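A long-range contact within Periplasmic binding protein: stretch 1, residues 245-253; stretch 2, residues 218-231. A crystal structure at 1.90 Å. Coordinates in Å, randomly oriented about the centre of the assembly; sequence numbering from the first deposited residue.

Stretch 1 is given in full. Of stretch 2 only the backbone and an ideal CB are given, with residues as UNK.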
# COMPACT_ATOMS: atom_id res chain seq x y z
N LYS A 245 -12.00 11.15 -27.43
CA LYS A 245 -12.62 10.16 -28.32
C LYS A 245 -11.75 8.91 -28.60
O LYS A 245 -12.27 7.80 -28.72
CB LYS A 245 -12.99 10.85 -29.65
CG LYS A 245 -13.75 10.00 -30.65
CD LYS A 245 -15.22 9.83 -30.26
CE LYS A 245 -15.84 8.59 -30.91
NZ LYS A 245 -15.61 8.50 -32.38
N LYS A 246 -10.44 9.09 -28.71
CA LYS A 246 -9.57 7.98 -29.13
C LYS A 246 -9.59 6.79 -28.16
O LYS A 246 -9.37 5.66 -28.57
CB LYS A 246 -8.13 8.46 -29.30
CG LYS A 246 -7.38 8.62 -27.99
CD LYS A 246 -6.04 9.28 -28.22
CE LYS A 246 -5.06 8.95 -27.12
NZ LYS A 246 -3.69 9.25 -27.61
N TRP A 247 -9.85 7.04 -26.88
CA TRP A 247 -9.89 5.95 -25.91
C TRP A 247 -11.13 5.07 -26.04
O TRP A 247 -11.16 3.97 -25.51
CB TRP A 247 -9.78 6.48 -24.49
CG TRP A 247 -8.47 7.13 -24.25
CD1 TRP A 247 -8.17 8.45 -24.38
CD2 TRP A 247 -7.26 6.48 -23.85
NE1 TRP A 247 -6.86 8.67 -24.08
CE2 TRP A 247 -6.27 7.48 -23.75
CE3 TRP A 247 -6.92 5.16 -23.55
CZ2 TRP A 247 -4.97 7.20 -23.38
CZ3 TRP A 247 -5.62 4.88 -23.18
CH2 TRP A 247 -4.66 5.90 -23.09
N ALA A 248 -12.14 5.54 -26.76
CA ALA A 248 -13.36 4.76 -26.98
C ALA A 248 -13.13 3.51 -27.83
O ALA A 248 -14.01 2.67 -27.93
CB ALA A 248 -14.44 5.64 -27.60
N VAL A 249 -11.97 3.39 -28.47
CA VAL A 249 -11.60 2.14 -29.15
C VAL A 249 -11.53 0.95 -28.18
O VAL A 249 -11.73 -0.19 -28.58
CB VAL A 249 -10.26 2.28 -29.92
CG1 VAL A 249 -9.08 2.53 -28.99
CG2 VAL A 249 -10.00 1.03 -30.73
N LEU A 250 -11.25 1.22 -26.91
CA LEU A 250 -11.08 0.16 -25.92
C LEU A 250 -12.42 -0.36 -25.41
O LEU A 250 -13.29 0.42 -25.01
CB LEU A 250 -10.27 0.69 -24.74
CG LEU A 250 -8.83 1.13 -25.04
CD1 LEU A 250 -8.20 1.73 -23.80
CD2 LEU A 250 -7.98 -0.04 -25.53
N LYS A 251 -12.57 -1.68 -25.38
CA LYS A 251 -13.80 -2.30 -24.87
C LYS A 251 -14.03 -1.96 -23.39
O LYS A 251 -15.17 -1.77 -22.97
CB LYS A 251 -13.78 -3.82 -25.07
CG LYS A 251 -13.63 -4.29 -26.51
CD LYS A 251 -14.94 -4.30 -27.30
CE LYS A 251 -14.73 -4.88 -28.70
NZ LYS A 251 -15.96 -5.00 -29.55
N ALA A 252 -12.97 -1.87 -22.59
CA ALA A 252 -13.11 -1.49 -21.19
C ALA A 252 -13.77 -0.12 -21.08
O ALA A 252 -14.59 0.10 -20.18
CB ALA A 252 -11.76 -1.50 -20.49
N VAL A 253 -13.44 0.78 -22.00
CA VAL A 253 -13.99 2.14 -21.98
C VAL A 253 -15.46 2.12 -22.41
O VAL A 253 -16.30 2.76 -21.78
CB VAL A 253 -13.14 3.10 -22.84
CG1 VAL A 253 -13.85 4.44 -23.04
CG2 VAL A 253 -11.77 3.31 -22.20
N UNK A 218 2.99 2.56 -25.02
CA UNK A 218 2.29 3.44 -25.97
C UNK A 218 0.79 3.18 -25.98
O UNK A 218 0.32 2.12 -25.56
CB UNK A 218 2.85 3.25 -27.38
N UNK A 219 0.03 4.16 -26.49
CA UNK A 219 -1.41 3.99 -26.69
C UNK A 219 -1.67 2.76 -27.57
O UNK A 219 -2.57 1.97 -27.30
CB UNK A 219 -2.02 5.24 -27.32
N UNK A 220 -0.84 2.59 -28.60
CA UNK A 220 -1.01 1.51 -29.56
C UNK A 220 -0.84 0.14 -28.88
O UNK A 220 -1.56 -0.81 -29.19
CB UNK A 220 -0.01 1.66 -30.71
N UNK A 221 0.09 0.07 -27.93
CA UNK A 221 0.31 -1.14 -27.14
C UNK A 221 -0.87 -1.48 -26.22
O UNK A 221 -1.22 -2.64 -26.04
CB UNK A 221 1.58 -0.98 -26.30
N UNK A 222 -1.47 -0.46 -25.62
CA UNK A 222 -2.64 -0.66 -24.75
C UNK A 222 -3.81 -1.23 -25.56
O UNK A 222 -4.49 -2.15 -25.11
CB UNK A 222 -3.05 0.66 -24.08
N UNK A 223 -4.02 -0.70 -26.76
CA UNK A 223 -5.01 -1.27 -27.68
C UNK A 223 -4.75 -2.75 -27.93
O UNK A 223 -5.68 -3.56 -27.87
CB UNK A 223 -5.00 -0.51 -29.01
N UNK A 224 -3.49 -3.10 -28.20
CA UNK A 224 -3.13 -4.51 -28.43
C UNK A 224 -3.43 -5.37 -27.22
O UNK A 224 -3.93 -6.48 -27.37
CB UNK A 224 -1.65 -4.63 -28.79
N UNK A 225 -3.13 -4.86 -26.03
CA UNK A 225 -3.36 -5.59 -24.80
C UNK A 225 -4.85 -5.88 -24.55
O UNK A 225 -5.19 -6.87 -23.90
CB UNK A 225 -2.78 -4.80 -23.62
N UNK A 226 -5.74 -5.01 -25.05
CA UNK A 226 -7.18 -5.24 -24.99
C UNK A 226 -7.66 -5.60 -23.56
O UNK A 226 -8.27 -6.65 -23.35
CB UNK A 226 -7.56 -6.36 -25.96
N UNK A 227 -7.37 -4.73 -22.58
CA UNK A 227 -7.78 -5.11 -21.22
C UNK A 227 -9.30 -5.13 -21.06
O UNK A 227 -10.01 -4.40 -21.76
CB UNK A 227 -7.17 -4.15 -20.20
N UNK A 228 -9.78 -5.97 -20.16
CA UNK A 228 -11.20 -6.01 -19.83
C UNK A 228 -11.54 -4.97 -18.78
O UNK A 228 -12.64 -4.40 -18.79
CB UNK A 228 -11.60 -7.40 -19.34
N UNK A 229 -10.61 -4.72 -17.86
CA UNK A 229 -10.75 -3.71 -16.83
C UNK A 229 -9.51 -2.82 -16.80
O UNK A 229 -8.38 -3.29 -16.98
CB UNK A 229 -10.98 -4.36 -15.47
N UNK A 230 -9.72 -1.52 -16.57
CA UNK A 230 -8.62 -0.59 -16.39
C UNK A 230 -8.71 0.02 -15.00
O UNK A 230 -9.73 0.58 -14.60
CB UNK A 230 -8.64 0.50 -17.47
N UNK A 231 -7.62 -0.10 -14.25
CA UNK A 231 -7.50 0.51 -12.93
C UNK A 231 -6.60 1.73 -13.06
O UNK A 231 -5.46 1.61 -13.53
CB UNK A 231 -6.95 -0.48 -11.90

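Position 218 lies beyond the reach of stretch 1, just ahead of a helix, where Ser, Thr, Asp or Asn could cap the first turn. It is Ser 218, whose OG accepts from the backbone N of 221 at 3.0 Å.

Position 219 opens that helix with its CB toward stretch 1. The ideal CB lies 4.4 Å from Lys 246 NZ and 5.0 Å from Trp 247 CH2, so an ammonium, an alkyl chain and an indole face share one site. A carboxylate could answer the charge; a long aliphatic could pack on the alkyl chain and the indole; an aromatic could use all three. The deposited residue is Phe 219. Its edge meets the face of Trp 247, planes at 71°, while Lys 246 covers a face of the Phe ring: CE makes a CH-pi contact 4.0 Å from the centroid, and NZ a cation-pi contact at 4.3 Å.

Positions 220 and 221 have nothing of stretch 1 near their CB atoms, and polar residues suit both: Glu 220 and Gln 221.

At 222 the CB points toward stretch 1, near both Trp 247 CZ3 (5.0 Å) and Leu 250 CD2 (5.2 Å). Leu, Ile, Val or Met would suit. Ile 222 sends CD1 to the indole edge, 4.3 Å from Trp 247 CH2, and CG2 to 4.1 Å from Leu 250 CD1.

Position 223 points sideways, yet its CB is 4.6 Å from Leu 250 CD2; again an aliphatic residue fits. Ile 223 places CD1 3.8 Å from Val 249 CG1.

At 224 and 225 stretch 1 sets no demand, and polar or apolar would do: Leu 224 and Tyr 225.

At 226 positive phi (50°) favours Gly, Asn or Asp. Asp 226 brings OD1 4.1 Å from Lys 251 CG.

Position 227, at phi -68° and psi 151°, has its CB 5.3 Å from Ala 252 CB; proline or a small apolar residue would suit it. It is Pro 227, and water 1 donates to Pro 227 O at 2.6 Å and accepts from Ala 252 N at 3.0 Å, bridging the backbones.

Positions 228 and 229 point away, so polar or apolar would do: Glu 228 and Val 229. Backbone still packs here, with Glu 228 O 3.5 Å from Ala 252 CB.

At 230 the strand turns CB back toward stretch 1, 4.8 Å from Ala 252 CB, inviting a branched aliphatic. Ile 230 extends CD1 to 3.9 Å from Leu 250 CD1.

Position 231, out of reach, could take any type: Ile 231.

Stretch 2 (218-231) SFEQIILYDPEVII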
# COMPACT_ATOMS: atom_id res chain seq x y z
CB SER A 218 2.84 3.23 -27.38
OG SER A 218 2.41 1.99 -27.90
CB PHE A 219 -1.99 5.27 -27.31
CG PHE A 219 -3.44 5.17 -27.66
CD1 PHE A 219 -4.39 4.93 -26.68
CD2 PHE A 219 -3.87 5.33 -28.98
CE1 PHE A 219 -5.73 4.83 -27.01
CE2 PHE A 219 -5.21 5.25 -29.31
CZ PHE A 219 -6.14 4.99 -28.32
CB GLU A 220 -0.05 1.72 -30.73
CG GLU A 220 -0.40 2.92 -31.63
CD GLU A 220 -0.23 4.32 -30.98
OE1 GLU A 220 0.65 4.52 -30.10
OE2 GLU A 220 -1.00 5.24 -31.37
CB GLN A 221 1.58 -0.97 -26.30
CG GLN A 221 1.99 -2.25 -25.59
CD GLN A 221 2.32 -3.35 -26.57
OE1 GLN A 221 3.20 -3.18 -27.40
NE2 GLN A 221 1.61 -4.46 -26.50
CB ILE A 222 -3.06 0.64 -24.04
CG1 ILE A 222 -1.93 1.11 -23.11
CG2 ILE A 222 -4.36 0.44 -23.26
CD1 ILE A 222 -2.03 2.56 -22.68
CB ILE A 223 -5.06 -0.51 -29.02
CG1 ILE A 223 -5.59 0.90 -28.82
CG2 ILE A 223 -5.92 -1.27 -30.04
CD1 ILE A 223 -5.50 1.77 -30.06
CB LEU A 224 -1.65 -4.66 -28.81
CG LEU A 224 -1.27 -4.17 -30.20
CD1 LEU A 224 0.24 -4.12 -30.35
CD2 LEU A 224 -1.90 -5.04 -31.28
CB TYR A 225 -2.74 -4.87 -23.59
CG TYR A 225 -1.22 -4.95 -23.44
CD1 TYR A 225 -0.50 -6.06 -23.91
CD2 TYR A 225 -0.52 -3.95 -22.76
CE1 TYR A 225 0.88 -6.14 -23.74
CE2 TYR A 225 0.86 -4.03 -22.58
CZ TYR A 225 1.56 -5.12 -23.08
OH TYR A 225 2.93 -5.21 -22.91
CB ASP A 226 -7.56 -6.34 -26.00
CG ASP A 226 -9.07 -6.57 -26.12
OD1 ASP A 226 -9.84 -5.61 -25.93
OD2 ASP A 226 -9.48 -7.71 -26.43
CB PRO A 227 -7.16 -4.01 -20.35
CG PRO A 227 -7.10 -2.82 -21.25
CD PRO A 227 -6.76 -3.39 -22.61
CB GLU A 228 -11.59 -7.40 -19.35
CG GLU A 228 -11.37 -8.48 -20.40
CD GLU A 228 -11.43 -9.88 -19.83
OE1 GLU A 228 -12.55 -10.39 -19.64
OE2 GLU A 228 -10.35 -10.47 -19.58
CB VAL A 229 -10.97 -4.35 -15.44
CG1 VAL A 229 -10.89 -3.30 -14.34
CG2 VAL A 229 -12.32 -5.06 -15.37
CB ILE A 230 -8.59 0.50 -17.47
CG1 ILE A 230 -8.34 -0.11 -18.85
CG2 ILE A 230 -7.52 1.54 -17.13
CD1 ILE A 230 -8.59 0.83 -20.02
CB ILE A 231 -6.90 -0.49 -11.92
CG1 ILE A 231 -7.77 -1.75 -11.80
CG2 ILE A 231 -6.73 0.16 -10.55
CD1 ILE A 231 -9.19 -1.52 -11.33
O HOH W 1 -10.11 -2.40 -23.44
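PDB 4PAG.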